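Long-range contacts in autoinducer 2-binding protein LsrB (Clostridium saccharobutylicum DSM 13864, PDB 6DSP), which binds the quorum-sensing signal autoinducer-2 in the cleft between the two lobes of a periplasmic binding protein fold: residues A81-S86 and T105-D110; A153-W158 and H214-L219; Q198-A203 and D224-P229; M310-L315 and S326-L331. All blocks are in the same frame, centred on the assembly; numbering follows the deposited sequence.

Interaction 1: residues A81-S86 and T105-D110; sequences AICLSS and TVTTWD. With PAV ((2R,4S)-2-methyl-2,3,3,4-tetrahydroxytetrahydrofuran), chain C.
Ser85 and Asp110 meet past the carboxy-terminal ends of parallel strands 81-84 and 105-109, which with helix 89-101 form a beta-alpha-beta unit. Four backbone bonds join the strands, and Ile82 O is gripped twice by Thr107, through its amide N and its OG1. Thr107 OG1 reaches back because it stands between its backbone N and carbonyl carbon (chi1 63°), and it lies 3.2 Å from the CB of the small Cys83.

Packing is tight near Trp109. Ser85 CB lies over one face of the indole, 3.8 Å from the centroid of the five-membered ring, a CH-pi contact offset toward the rim; Cys83 SG comes obliquely to Trp109 CD1 at 3.5 Å. The opposite end is the solvent side: Thr105 is partly exposed, its CB 3.9 Å from Ala81 CB.

Ser85 OG donates to Asp110 OD2 at 2.7 Å, on its anti side, 25° out of the carboxylate plane. Autoinducer-2 gives its O4 hydroxyl to the same OD2 at 2.6 Å and its O3 hydroxyl to OD1 at 2.6 Å, while Gln124 NE2 also bonds OD1. Asp110 is thus a bidentate acceptor for a polyhydroxylated ligand, and second-shell Ser85 probably helps Gln124 fix its rotation.

Interaction 2: residues A153-W158 and H214-L219; sequences AIKYCW and HSDIDL
Lys155 and Asp218 join strand 155-160 to the turn that leads into strand 219-222, neighbouring strands in the parallel, Rossmann-like sheet of one lobe of this binding protein. Tyr156 and Leu219 form the first parallel bridge of the pair. Lys155 O is satisfied twice, by Asp218 N at 2.8 Å and by Leu219 N at 3.0 Å; the second donor comes nearly along the C=O axis, the first tilted from the carbonyl plane. Lys155 N in turn gives an almost straight bond (176°) to Asp218 OD2, using the anti lone pair at 2.9 Å. An aspartate suits this place because its two oxygens serve two partners, OD2 the Lys155 amide and OD1 a salt bridge with Arg145. One more backbone bond, Cys157 N to Leu219 O, continues the pairing.

Just before this pairing in sequence, a type I turn from His214 to Ile217 is closed by Ile217 N bonding to His214 O. The turn carries Asp216 to the exposed side, where the extended side chain of Lys155 crosses it and Lys155 NZ forms a salt bridge with Asp216 OD2 at 2.8 Å, from the syn side and 34° out of the carboxylate plane. Tyr156 turns its ring away, and its OH is taken up by Glu176.

Apolar contacts complete the joint. Tyr156 CB packs on Leu219 CB at 3.7 Å. Separately, Ile217, extended at chi2 (164°), carries CD1 to 3.7 Å from Cys157 SG.

Interaction 3: residues Q198-A203 and D224-P229; sequences QDAEQA and DSTALP. With PAV ((2R,4S)-2-methyl-2,3,3,4-tetrahydroxytetrahydrofuran), chain C.
Thr226 fits against Gln198, Ala200 and Ala203, and its side chain carries most of the contact between the start of helix 200-213 and the approach to helix 227-237. Its CB rests 3.8 Å from Gln198 CA. From there the two branches divide polar from apolar work. OG1, anti to the carbonyl carbon (chi1 -50°), is hydrogen-bonded to two waters: one lies at 2.8 Å from Thr226 OG1 and also binds Gln198 NE2, Asp224 OD1 and Ser225 OG, while the other, 2.9 Å from Thr226 OG1, donates to Gln198 O. Thr226 CG2 turns to the helix, 3.6 Å from Ala200 CA and 3.9 Å from Ala203 CB. Alanines suit these positions because their short side chains let the threonine methyl come close to the helix backbone. A beta-branched threonine can serve both surroundings at once.

The direct contacts are thus van der Waals, and water supplies the polar joints. A third water links Gln198 N to Asp224 OD2, the oxygen that also accepts from Thr226 N and from Ala227 N at 2.8 Å, a capping arrangement at the entry to the helix. At the start of helix 200-213, Asp199 is the N-cap, its OD1 accepting from Gln202 N. Within the turn that Asp224 caps, Ser225 N donates to the ring oxygen O5 of autoinducer-2 at 2.9 Å.

Asp224 is further tied to Gln168 through OD1. Gln198 reaches Phe36 of helix 34-50, and Asp224 and Ala227 lie against Tyr160 and His159 of strand 155-160.

Interaction 4: residues M310-L315 and S326-L331; sequences MPNSVL and SGVVLL
Met310 and Val328 form an antiparallel hydrogen-bonded pair in the mixed sheet, where strand 305-311 runs beside strand 327-330. Met310 N gives a bond of 2.7 Å to Val328 O, and Val328 N returns one of 2.8 Å to Met310 O. Beyond this pair the chain of 310-315 leaves the sheet: residues 312-314 wind into a short 3-10 turn that folds back over strand 327-330. Met310 O lies 3.3 Å from Gly327 CA, where a CB would come too close to that oxygen.

The turn delivers apolar groups to one face of strand 327-330. Val328 is covered by two of them: Val314 CG2, set between its backbone N and carbonyl carbon, slides past Val328 CG1 at 3.8 Å, and Leu315 CD1 touches Val328 CG2 at 3.9 Å. Farther along, Leu315 CD2 meets Leu330 CD2 at 4.0 Å, and Leu315 also lies on Met121 and Ser123 of strand 120-123. Branched aliphatic side chains suit this partly buried layer, where the contacts are apolar.

At the other end the chemistry is polar. Asn312 is suited to it by an amide that both donates and accepts: OD1 takes a bond from Arg118, while Asn312 ND2 donates to Ser326 OG at 2.9 Å, nearly straight (166°) and with the oxygen in the amide plane. A water completes the join, accepting from Asn312 N and donating to Ser326 O at 2.7 Å.

In the fold
Interactions 1 and 4 belong to the same mixed sheet, their centres about 14 Å apart, whereas interaction 2 lies in the parallel sheet of the other lobe. Interaction 1 is buried and strand-paired up to the loop residues near the ligand; interactions 2 and 4 are partly buried, each combining a short strand pairing with an adjoining turn, the former with an exposed salt bridge and the latter with an aliphatic layer. Interaction 3 is also buried, yet it joins helix beginnings through waters rather than direct bonds. Interactions 1 and 3 approach autoinducer-2 from different segments, one offering a carboxylate and the other a backbone amide, while 2 and 4 are structural packing away from the ligand.

Interaction 1: residues A81-S86 and T105-D110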
loop_
_atom_site.group_PDB
_atom_site.type_symbol
_atom_site.label_atom_id
_atom_site.label_comp_id
_atom_site.label_asym_id
_atom_site.label_seq_id
_atom_site.Cartn_x
_atom_site.Cartn_y
_atom_site.Cartn_z
ATOM N N ALA A 81 -19.745 -6.357 -8.603
ATOM C CA ALA A 81 -18.413 -5.818 -8.849
ATOM C C ALA A 81 -17.520 -6.234 -7.705
ATOM O O ALA A 81 -17.986 -6.489 -6.596
ATOM C CB ALA A 81 -18.440 -4.292 -8.972
ATOM N N ILE A 82 -16.213 -6.233 -7.977
ATOM C CA ILE A 82 -15.168 -6.481 -6.995
ATOM C C ILE A 82 -14.178 -5.333 -7.093
ATOM O O ILE A 82 -13.835 -4.900 -8.198
ATOM C CB ILE A 82 -14.460 -7.815 -7.291
ATOM C CG1 ILE A 82 -15.390 -9.000 -6.963
ATOM C CG2 ILE A 82 -13.130 -7.917 -6.561
ATOM C CD1 ILE A 82 -14.896 -10.336 -7.508
ATOM N N CYS A 83 -13.713 -4.865 -5.950
ATOM C CA CYS A 83 -12.573 -3.953 -5.892
ATOM C C CYS A 83 -11.576 -4.570 -4.924
ATOM O O CYS A 83 -11.830 -4.616 -3.713
ATOM C CB CYS A 83 -12.994 -2.548 -5.459
ATOM S SG CYS A 83 -11.563 -1.414 -5.503
ATOM N N LEU A 84 -10.460 -5.052 -5.468
ATOM C CA LEU A 84 -9.501 -5.927 -4.787
ATOM C C LEU A 84 -8.139 -5.269 -4.629
ATOM O O LEU A 84 -7.620 -4.688 -5.590
ATOM C CB LEU A 84 -9.291 -7.210 -5.638
ATOM C CG LEU A 84 -8.145 -8.155 -5.280
ATOM C CD1 LEU A 84 -8.440 -8.856 -3.974
ATOM C CD2 LEU A 84 -7.905 -9.145 -6.390
ATOM N N SER A 85 -7.531 -5.445 -3.462
ATOM C CA SER A 85 -6.094 -5.210 -3.284
ATOM C C SER A 85 -5.421 -6.575 -3.164
ATOM O O SER A 85 -5.735 -7.356 -2.250
ATOM C CB SER A 85 -5.805 -4.378 -2.039
ATOM O OG SER A 85 -4.389 -4.278 -1.912
ATOM N N SER A 86 -4.554 -6.875 -4.118
ATOM C CA SER A 86 -4.021 -8.222 -4.293
ATOM C C SER A 86 -2.738 -8.466 -3.499
ATOM O O SER A 86 -1.814 -7.638 -3.538
ATOM C CB SER A 86 -3.762 -8.406 -5.790
ATOM O OG SER A 86 -3.028 -9.556 -6.062
ATOM N N THR A 105 -17.909 -6.889 -12.647
ATOM C CA THR A 105 -16.944 -5.828 -12.966
ATOM C C THR A 105 -15.775 -5.925 -11.991
ATOM O O THR A 105 -15.981 -5.986 -10.774
ATOM C CB THR A 105 -17.618 -4.467 -12.794
ATOM O OG1 THR A 105 -18.641 -4.341 -13.785
ATOM C CG2 THR A 105 -16.596 -3.327 -12.910
ATOM N N VAL A 106 -14.562 -6.022 -12.512
ATOM C CA VAL A 106 -13.363 -6.188 -11.691
ATOM C C VAL A 106 -12.550 -4.895 -11.692
ATOM O O VAL A 106 -12.160 -4.400 -12.762
ATOM C CB VAL A 106 -12.503 -7.374 -12.166
ATOM C CG1 VAL A 106 -11.235 -7.486 -11.337
ATOM C CG2 VAL A 106 -13.322 -8.700 -12.126
ATOM N N THR A 107 -12.296 -4.361 -10.502
ATOM C CA THR A 107 -11.384 -3.232 -10.329
ATOM C C THR A 107 -10.389 -3.578 -9.231
ATOM O O THR A 107 -10.604 -4.506 -8.434
ATOM C CB THR A 107 -12.113 -1.923 -9.931
ATOM O OG1 THR A 107 -12.754 -2.081 -8.660
ATOM C CG2 THR A 107 -13.134 -1.477 -11.001
ATOM N N THR A 108 -9.318 -2.784 -9.133
ATOM C CA THR A 108 -8.339 -2.971 -8.075
ATOM C C THR A 108 -8.080 -1.658 -7.344
ATOM O O THR A 108 -8.395 -0.572 -7.834
ATOM C CB THR A 108 -7.022 -3.550 -8.607
ATOM O OG1 THR A 108 -6.650 -2.790 -9.761
ATOM C CG2 THR A 108 -7.200 -5.017 -9.009
ATOM N N TRP A 109 -7.465 -1.766 -6.171
ATOM C CA TRP A 109 -6.971 -0.610 -5.445
ATOM C C TRP A 109 -5.754 -1.073 -4.674
ATOM O O TRP A 109 -5.649 -2.267 -4.356
ATOM C CB TRP A 109 -8.077 -0.065 -4.510
ATOM C CG TRP A 109 -8.353 -0.958 -3.316
ATOM C CD1 TRP A 109 -8.912 -2.223 -3.336
ATOM C CD2 TRP A 109 -8.000 -0.701 -1.960
ATOM N NE1 TRP A 109 -8.932 -2.749 -2.043
ATOM C CE2 TRP A 109 -8.359 -1.843 -1.186
ATOM C CE3 TRP A 109 -7.403 0.383 -1.314
ATOM C CZ2 TRP A 109 -8.145 -1.915 0.195
ATOM C CZ3 TRP A 109 -7.197 0.312 0.073
ATOM C CH2 TRP A 109 -7.589 -0.831 0.810
ATOM N N ASP A 110 -4.856 -0.130 -4.349
ATOM C CA ASP A 110 -3.729 -0.373 -3.438
ATOM C C ASP A 110 -2.632 -1.219 -4.079
ATOM O O ASP A 110 -1.549 -0.698 -4.368
ATOM C CB ASP A 110 -4.234 -0.931 -2.099
ATOM C CG ASP A 110 -3.116 -1.229 -1.130
ATOM O OD1 ASP A 110 -2.237 -0.346 -0.967
ATOM O OD2 ASP A 110 -3.154 -2.314 -0.477
HETATM O O2 PAV C . 2.279 -0.128 2.514
HETATM C C2 PAV C . 0.898 -0.540 2.585
HETATM C C1 PAV C . 0.023 0.448 3.389
HETATM O O5 PAV C . 0.936 -1.773 3.495
HETATM C C5 PAV C . -0.156 -2.526 3.188
HETATM C C4 PAV C . -0.797 -1.928 1.922
HETATM O O4 PAV C . -1.140 -2.960 1.002
HETATM C C3 PAV C . 0.305 -0.980 1.437
HETATM O O3 PAV C . -0.250 0.095 0.730
HETATM O O13 PAV C . 1.240 -1.684 0.651
#

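Interaction 2: residues A153-W158 and H214-L219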
loop_
_atom_site.group_PDB
_atom_site.type_symbol
_atom_site.label_atom_id
_atom_site.label_comp_id
_atom_site.label_asym_id
_atom_site.label_seq_id
_atom_site.Cartn_x
_atom_site.Cartn_y
_atom_site.Cartn_z
ATOM N N ALA A 153 28.238 6.283 4.867
ATOM C CA ALA A 153 27.975 4.947 4.329
ATOM C C ALA A 153 26.834 4.318 5.131
ATOM O O ALA A 153 27.003 3.369 5.900
ATOM C CB ALA A 153 29.238 4.096 4.364
ATOM N N ILE A 154 25.648 4.909 4.960
ATOM C CA ILE A 154 24.455 4.501 5.705
ATOM C C ILE A 154 24.157 3.030 5.437
ATOM O O ILE A 154 23.999 2.614 4.286
ATOM C CB ILE A 154 23.263 5.385 5.279
ATOM C CG1 ILE A 154 23.464 6.880 5.629
ATOM C CG2 ILE A 154 21.902 4.824 5.792
ATOM C CD1 ILE A 154 23.690 7.154 7.109
ATOM N N LYS A 155 24.028 2.248 6.507
ATOM C CA LYS A 155 23.672 0.842 6.423
ATOM C C LYS A 155 22.158 0.718 6.528
ATOM O O LYS A 155 21.542 1.270 7.450
ATOM C CB LYS A 155 24.328 0.070 7.568
ATOM C CG LYS A 155 25.830 -0.127 7.375
ATOM C CD LYS A 155 26.420 -1.014 8.466
ATOM C CE LYS A 155 27.855 -1.366 8.139
ATOM N NZ LYS A 155 28.461 -2.310 9.105
ATOM N N TYR A 156 21.549 0.039 5.567
ATOM C CA TYR A 156 20.087 -0.007 5.556
ATOM C C TYR A 156 19.599 -1.327 4.972
ATOM O O TYR A 156 20.353 -2.104 4.382
ATOM C CB TYR A 156 19.502 1.162 4.747
ATOM C CG TYR A 156 19.657 0.951 3.267
ATOM C CD1 TYR A 156 20.867 1.238 2.605
ATOM C CD2 TYR A 156 18.611 0.447 2.515
ATOM C CE1 TYR A 156 20.992 1.002 1.254
ATOM C CE2 TYR A 156 18.745 0.216 1.163
ATOM C CZ TYR A 156 19.918 0.468 0.550
ATOM O OH TYR A 156 20.028 0.237 -0.794
ATOM N N CYS A 157 18.298 -1.559 5.130
ATOM C CA CYS A 157 17.633 -2.618 4.366
ATOM C C CYS A 157 16.153 -2.311 4.316
ATOM O O CYS A 157 15.669 -1.367 4.950
ATOM C CB CYS A 157 17.871 -4.022 4.971
ATOM S SG CYS A 157 17.029 -4.381 6.516
ATOM N N TRP A 158 15.432 -3.140 3.553
ATOM C CA TRP A 158 13.983 -3.063 3.411
ATOM C C TRP A 158 13.331 -4.217 4.178
ATOM O O TRP A 158 13.859 -5.341 4.199
ATOM C CB TRP A 158 13.573 -3.178 1.930
ATOM C CG TRP A 158 14.085 -2.083 1.053
ATOM C CD1 TRP A 158 15.362 -1.928 0.589
ATOM C CD2 TRP A 158 13.314 -1.027 0.481
ATOM N NE1 TRP A 158 15.429 -0.807 -0.213
ATOM C CE2 TRP A 158 14.185 -0.242 -0.301
ATOM C CE3 TRP A 158 11.966 -0.669 0.550
ATOM C CZ2 TRP A 158 13.758 0.903 -0.978
ATOM C CZ3 TRP A 158 11.535 0.450 -0.122
ATOM C CH2 TRP A 158 12.417 1.219 -0.891
ATOM N N HIS A 214 21.989 -7.285 12.418
ATOM C CA HIS A 214 22.562 -6.082 11.840
ATOM C C HIS A 214 22.468 -4.981 12.898
ATOM O O HIS A 214 21.770 -3.978 12.738
ATOM C CB HIS A 214 21.826 -5.684 10.561
ATOM C CG HIS A 214 21.712 -6.796 9.577
ATOM N ND1 HIS A 214 22.762 -7.197 8.778
ATOM C CD2 HIS A 214 20.688 -7.645 9.319
ATOM C CE1 HIS A 214 22.377 -8.234 8.052
ATOM N NE2 HIS A 214 21.131 -8.535 8.372
ATOM N N SER A 215 23.141 -5.199 14.035
ATOM C CA SER A 215 22.903 -4.333 15.189
ATOM C C SER A 215 23.349 -2.897 14.963
ATOM O O SER A 215 22.844 -1.996 15.647
ATOM C CB SER A 215 23.550 -4.906 16.452
ATOM O OG SER A 215 24.962 -4.867 16.336
ATOM N N ASP A 216 24.267 -2.664 14.023
ATOM C CA ASP A 216 24.710 -1.321 13.656
ATOM C C ASP A 216 23.954 -0.744 12.454
ATOM O O ASP A 216 24.407 0.251 11.856
ATOM C CB ASP A 216 26.213 -1.303 13.384
ATOM C CG ASP A 216 26.605 -2.165 12.205
ATOM O OD1 ASP A 216 25.755 -2.855 11.624
ATOM O OD2 ASP A 216 27.787 -2.206 11.865
ATOM N N ILE A 217 22.819 -1.331 12.081
ATOM C CA ILE A 217 22.069 -0.795 10.955
ATOM C C ILE A 217 21.639 0.647 11.267
ATOM O O ILE A 217 21.315 0.992 12.413
ATOM C CB ILE A 217 20.883 -1.727 10.637
ATOM C CG1 ILE A 217 20.339 -1.459 9.234
ATOM C CG2 ILE A 217 19.795 -1.635 11.729
ATOM C CD1 ILE A 217 19.429 -2.598 8.727
ATOM N N ASP A 218 21.609 1.486 10.218
ATOM C CA ASP A 218 21.226 2.879 10.393
ATOM C C ASP A 218 19.776 3.156 10.042
ATOM O O ASP A 218 19.150 4.037 10.653
ATOM C CB ASP A 218 22.076 3.793 9.489
ATOM C CG ASP A 218 23.518 3.884 9.944
ATOM O OD1 ASP A 218 23.751 4.304 11.104
ATOM O OD2 ASP A 218 24.398 3.508 9.138
ATOM N N LEU A 219 19.235 2.442 9.064
ATOM C CA LEU A 219 17.925 2.761 8.499
ATOM C C LEU A 219 17.221 1.469 8.127
ATOM O O LEU A 219 17.804 0.615 7.439
ATOM C CB LEU A 219 18.148 3.603 7.213
ATOM C CG LEU A 219 16.934 3.829 6.325
ATOM C CD1 LEU A 219 15.860 4.655 7.067
ATOM C CD2 LEU A 219 17.375 4.471 5.019
#

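Interaction 3: residues Q198-A203 and D224-P229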
loop_
_atom_site.group_PDB
_atom_site.type_symbol
_atom_site.label_atom_id
_atom_site.label_comp_id
_atom_site.label_asym_id
_atom_site.label_seq_id
_atom_site.Cartn_x
_atom_site.Cartn_y
_atom_site.Cartn_z
ATOM N N GLN A 198 2.721 -9.804 6.467
ATOM C CA GLN A 198 1.588 -9.064 7.028
ATOM C C GLN A 198 1.036 -9.707 8.287
ATOM O O GLN A 198 -0.131 -9.484 8.637
ATOM C CB GLN A 198 0.496 -8.797 5.985
ATOM C CG GLN A 198 1.070 -8.037 4.809
ATOM C CD GLN A 198 0.087 -7.771 3.715
ATOM O OE1 GLN A 198 -0.038 -8.562 2.776
ATOM N NE2 GLN A 198 -0.654 -6.691 3.850
ATOM N N ASP A 199 1.852 -10.482 8.987
ATOM C CA ASP A 199 1.458 -11.084 10.243
ATOM C C ASP A 199 2.019 -10.208 11.368
ATOM O O ASP A 199 3.234 -10.035 11.463
ATOM C CB ASP A 199 2.015 -12.503 10.301
ATOM C CG ASP A 199 1.574 -13.205 11.536
ATOM O OD1 ASP A 199 2.058 -12.889 12.623
ATOM O OD2 ASP A 199 0.627 -13.987 11.423
ATOM N N ALA A 200 1.138 -9.650 12.199
ATOM C CA ALA A 200 1.557 -8.656 13.166
ATOM C C ALA A 200 2.607 -9.209 14.130
ATOM O O ALA A 200 3.611 -8.535 14.414
ATOM C CB ALA A 200 0.335 -8.109 13.903
ATOM N N GLU A 201 2.411 -10.422 14.645
ATOM C CA GLU A 201 3.398 -10.981 15.564
ATOM C C GLU A 201 4.707 -11.305 14.846
ATOM O O GLU A 201 5.797 -11.078 15.393
ATOM C CB GLU A 201 2.836 -12.211 16.293
ATOM C CG GLU A 201 1.593 -11.948 17.197
ATOM C CD GLU A 201 1.896 -11.151 18.454
ATOM O OE1 GLU A 201 1.605 -11.613 19.572
ATOM O OE2 GLU A 201 2.413 -10.036 18.346
ATOM N N GLN A 202 4.631 -11.786 13.601
ATOM C CA GLN A 202 5.860 -12.076 12.873
ATOM C C GLN A 202 6.625 -10.805 12.528
ATOM O O GLN A 202 7.865 -10.829 12.451
ATOM C CB GLN A 202 5.570 -12.897 11.598
ATOM C CG GLN A 202 6.917 -13.335 11.035
ATOM C CD GLN A 202 6.908 -14.327 9.929
ATOM O OE1 GLN A 202 6.031 -14.299 9.068
ATOM N NE2 GLN A 202 7.927 -15.214 9.920
ATOM N N ALA A 203 5.932 -9.698 12.301
ATOM C CA ALA A 203 6.648 -8.458 11.985
ATOM C C ALA A 203 7.486 -8.001 13.163
ATOM O O ALA A 203 8.568 -7.439 12.963
ATOM C CB ALA A 203 5.644 -7.387 11.611
ATOM N N ASP A 224 5.357 -1.304 4.432
ATOM C CA ASP A 224 4.223 -2.188 4.662
ATOM C C ASP A 224 3.616 -1.824 6.013
ATOM O O ASP A 224 4.336 -1.592 6.989
ATOM C CB ASP A 224 4.666 -3.644 4.647
ATOM C CG ASP A 224 3.553 -4.571 5.124
ATOM O OD1 ASP A 224 2.594 -4.772 4.341
ATOM O OD2 ASP A 224 3.617 -5.039 6.287
ATOM N N SER A 225 2.278 -1.810 6.069
ATOM C CA SER A 225 1.529 -1.350 7.232
ATOM C C SER A 225 1.630 -2.279 8.449
ATOM O O SER A 225 1.208 -1.877 9.539
ATOM C CB SER A 225 0.070 -1.097 6.898
ATOM O OG SER A 225 -0.584 -2.305 6.615
ATOM N N THR A 226 2.134 -3.500 8.276
ATOM C CA THR A 226 2.416 -4.409 9.376
ATOM C C THR A 226 3.888 -4.354 9.756
ATOM O O THR A 226 4.236 -4.291 10.943
ATOM C CB THR A 226 2.042 -5.866 8.999
ATOM O OG1 THR A 226 0.719 -5.913 8.469
ATOM C CG2 THR A 226 2.066 -6.740 10.216
ATOM N N ALA A 227 4.770 -4.357 8.756
ATOM C CA ALA A 227 6.200 -4.284 9.054
ATOM C C ALA A 227 6.568 -3.033 9.832
ATOM O O ALA A 227 7.428 -3.088 10.711
ATOM C CB ALA A 227 6.998 -4.307 7.761
ATOM N N LEU A 228 5.952 -1.879 9.514
ATOM C CA LEU A 228 6.348 -0.646 10.192
ATOM C C LEU A 228 6.045 -0.676 11.685
ATOM O O LEU A 228 6.966 -0.464 12.487
ATOM C CB LEU A 228 5.744 0.571 9.473
ATOM C CG LEU A 228 6.078 1.890 10.192
ATOM C CD1 LEU A 228 7.608 2.120 10.344
ATOM C CD2 LEU A 228 5.447 3.070 9.470
ATOM N N PRO A 229 4.809 -0.941 12.137
ATOM C CA PRO A 229 4.595 -1.017 13.595
ATOM C C PRO A 229 5.320 -2.188 14.221
ATOM O O PRO A 229 5.785 -2.079 15.360
ATOM C CB PRO A 229 3.073 -1.112 13.740
ATOM C CG PRO A 229 2.579 -1.617 12.364
ATOM C CD PRO A 229 3.543 -0.979 11.372
HETATM O O2 PAV C . 2.279 -0.128 2.514
HETATM C C2 PAV C . 0.898 -0.540 2.585
HETATM C C1 PAV C . 0.023 0.448 3.389
HETATM O O5 PAV C . 0.936 -1.773 3.495
HETATM C C5 PAV C . -0.156 -2.526 3.188
HETATM C C4 PAV C . -0.797 -1.928 1.922
HETATM O O4 PAV C . -1.140 -2.960 1.002
HETATM C C3 PAV C . 0.305 -0.980 1.437
HETATM O O3 PAV C . -0.250 0.095 0.730
HETATM O O13 PAV C . 1.240 -1.684 0.651
HETATM O O HOH W 1 0.301 -4.856 5.885
HETATM O O HOH W 2 4.646 -7.709 6.677
HETATM O O HOH W 3 -1.494 -7.173 9.941
#

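Interaction 4: residues M310-L315 and S326-L331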
loop_
_atom_site.group_PDB
_atom_site.type_symbol
_atom_site.label_atom_id
_atom_site.label_comp_id
_atom_site.label_asym_id
_atom_site.label_seq_id
_atom_site.Cartn_x
_atom_site.Cartn_y
_atom_site.Cartn_z
ATOM N N MET A 310 -5.694 7.289 -16.304
ATOM C CA MET A 310 -4.361 7.300 -16.888
ATOM C C MET A 310 -4.027 5.952 -17.501
ATOM O O MET A 310 -4.602 4.926 -17.119
ATOM C CB MET A 310 -3.310 7.591 -15.806
ATOM C CG MET A 310 -3.691 8.737 -14.891
ATOM S SD MET A 310 -4.017 10.266 -15.768
ATOM C CE MET A 310 -2.387 10.551 -16.419
ATOM N N PRO A 311 -3.073 5.884 -18.426
ATOM C CA PRO A 311 -2.651 4.570 -18.948
ATOM C C PRO A 311 -1.984 3.723 -17.875
ATOM O O PRO A 311 -1.414 4.227 -16.904
ATOM C CB PRO A 311 -1.647 4.928 -20.054
ATOM C CG PRO A 311 -1.291 6.289 -19.849
ATOM C CD PRO A 311 -2.321 6.996 -19.027
ATOM N N ASN A 312 -2.029 2.409 -18.095
ATOM C CA ASN A 312 -1.428 1.471 -17.147
ATOM C C ASN A 312 0.058 1.748 -16.937
ATOM O O ASN A 312 0.599 1.482 -15.850
ATOM C CB ASN A 312 -1.608 0.054 -17.662
ATOM C CG ASN A 312 -3.037 -0.404 -17.535
ATOM O OD1 ASN A 312 -3.746 -0.024 -16.601
ATOM N ND2 ASN A 312 -3.471 -1.199 -18.493
ATOM N N SER A 313 0.736 2.283 -17.955
ATOM C CA SER A 313 2.164 2.498 -17.834
ATOM C C SER A 313 2.535 3.610 -16.846
ATOM O O SER A 313 3.726 3.728 -16.530
ATOM C CB SER A 313 2.760 2.782 -19.210
ATOM O OG SER A 313 2.134 3.892 -19.815
ATOM N N VAL A 314 1.579 4.373 -16.288
ATOM C CA VAL A 314 1.957 5.265 -15.184
ATOM C C VAL A 314 2.472 4.499 -13.977
ATOM O O VAL A 314 3.205 5.064 -13.154
ATOM C CB VAL A 314 0.827 6.252 -14.792
ATOM C CG1 VAL A 314 0.368 7.077 -15.976
ATOM C CG2 VAL A 314 -0.355 5.565 -14.065
ATOM N N LEU A 315 2.089 3.228 -13.823
ATOM C CA LEU A 315 2.585 2.420 -12.714
ATOM C C LEU A 315 3.736 1.486 -13.100
ATOM O O LEU A 315 4.313 0.843 -12.209
ATOM C CB LEU A 315 1.443 1.597 -12.097
ATOM C CG LEU A 315 0.271 2.396 -11.488
ATOM C CD1 LEU A 315 -0.719 1.435 -10.841
ATOM C CD2 LEU A 315 0.739 3.412 -10.473
ATOM N N SER A 326 -8.550 -0.234 -19.960
ATOM C CA SER A 326 -7.810 -0.664 -18.777
ATOM C C SER A 326 -6.913 0.500 -18.376
ATOM O O SER A 326 -6.112 0.954 -19.196
ATOM C CB SER A 326 -6.988 -1.907 -19.126
ATOM O OG SER A 326 -6.156 -2.263 -18.032
ATOM N N GLY A 327 -7.035 0.989 -17.148
ATOM C CA GLY A 327 -6.268 2.157 -16.762
ATOM C C GLY A 327 -6.213 2.369 -15.264
ATOM O O GLY A 327 -6.688 1.541 -14.476
ATOM N N VAL A 328 -5.642 3.513 -14.879
ATOM C CA VAL A 328 -5.268 3.793 -13.494
ATOM C C VAL A 328 -5.768 5.174 -13.093
ATOM O O VAL A 328 -5.606 6.148 -13.844
ATOM C CB VAL A 328 -3.724 3.738 -13.360
ATOM C CG1 VAL A 328 -3.258 4.199 -11.971
ATOM C CG2 VAL A 328 -3.181 2.363 -13.712
ATOM N N VAL A 329 -6.307 5.284 -11.879
ATOM C CA VAL A 329 -6.596 6.572 -11.254
ATOM C C VAL A 329 -5.597 6.735 -10.117
ATOM O O VAL A 329 -5.439 5.823 -9.300
ATOM C CB VAL A 329 -8.040 6.613 -10.728
ATOM C CG1 VAL A 329 -8.262 7.834 -9.865
ATOM C CG2 VAL A 329 -9.019 6.575 -11.897
ATOM N N LEU A 330 -4.907 7.878 -10.079
ATOM C CA LEU A 330 -3.899 8.173 -9.060
ATOM C C LEU A 330 -4.448 9.121 -7.997
ATOM O O LEU A 330 -5.055 10.148 -8.324
ATOM C CB LEU A 330 -2.690 8.845 -9.732
ATOM C CG LEU A 330 -1.851 7.892 -10.598
ATOM C CD1 LEU A 330 -0.907 8.647 -11.539
ATOM C CD2 LEU A 330 -1.096 6.885 -9.733
ATOM N N LEU A 331 -4.162 8.832 -6.723
ATOM C CA LEU A 331 -4.455 9.814 -5.689
ATOM C C LEU A 331 -3.610 11.067 -5.913
ATOM O O LEU A 331 -2.421 10.966 -6.260
ATOM C CB LEU A 331 -4.092 9.247 -4.324
ATOM C CG LEU A 331 -4.962 8.101 -3.820
ATOM C CD1 LEU A 331 -4.564 7.821 -2.386
ATOM C CD2 LEU A 331 -6.453 8.418 -3.935
HETATM O O HOH W 4 -3.710 1.560 -20.296
#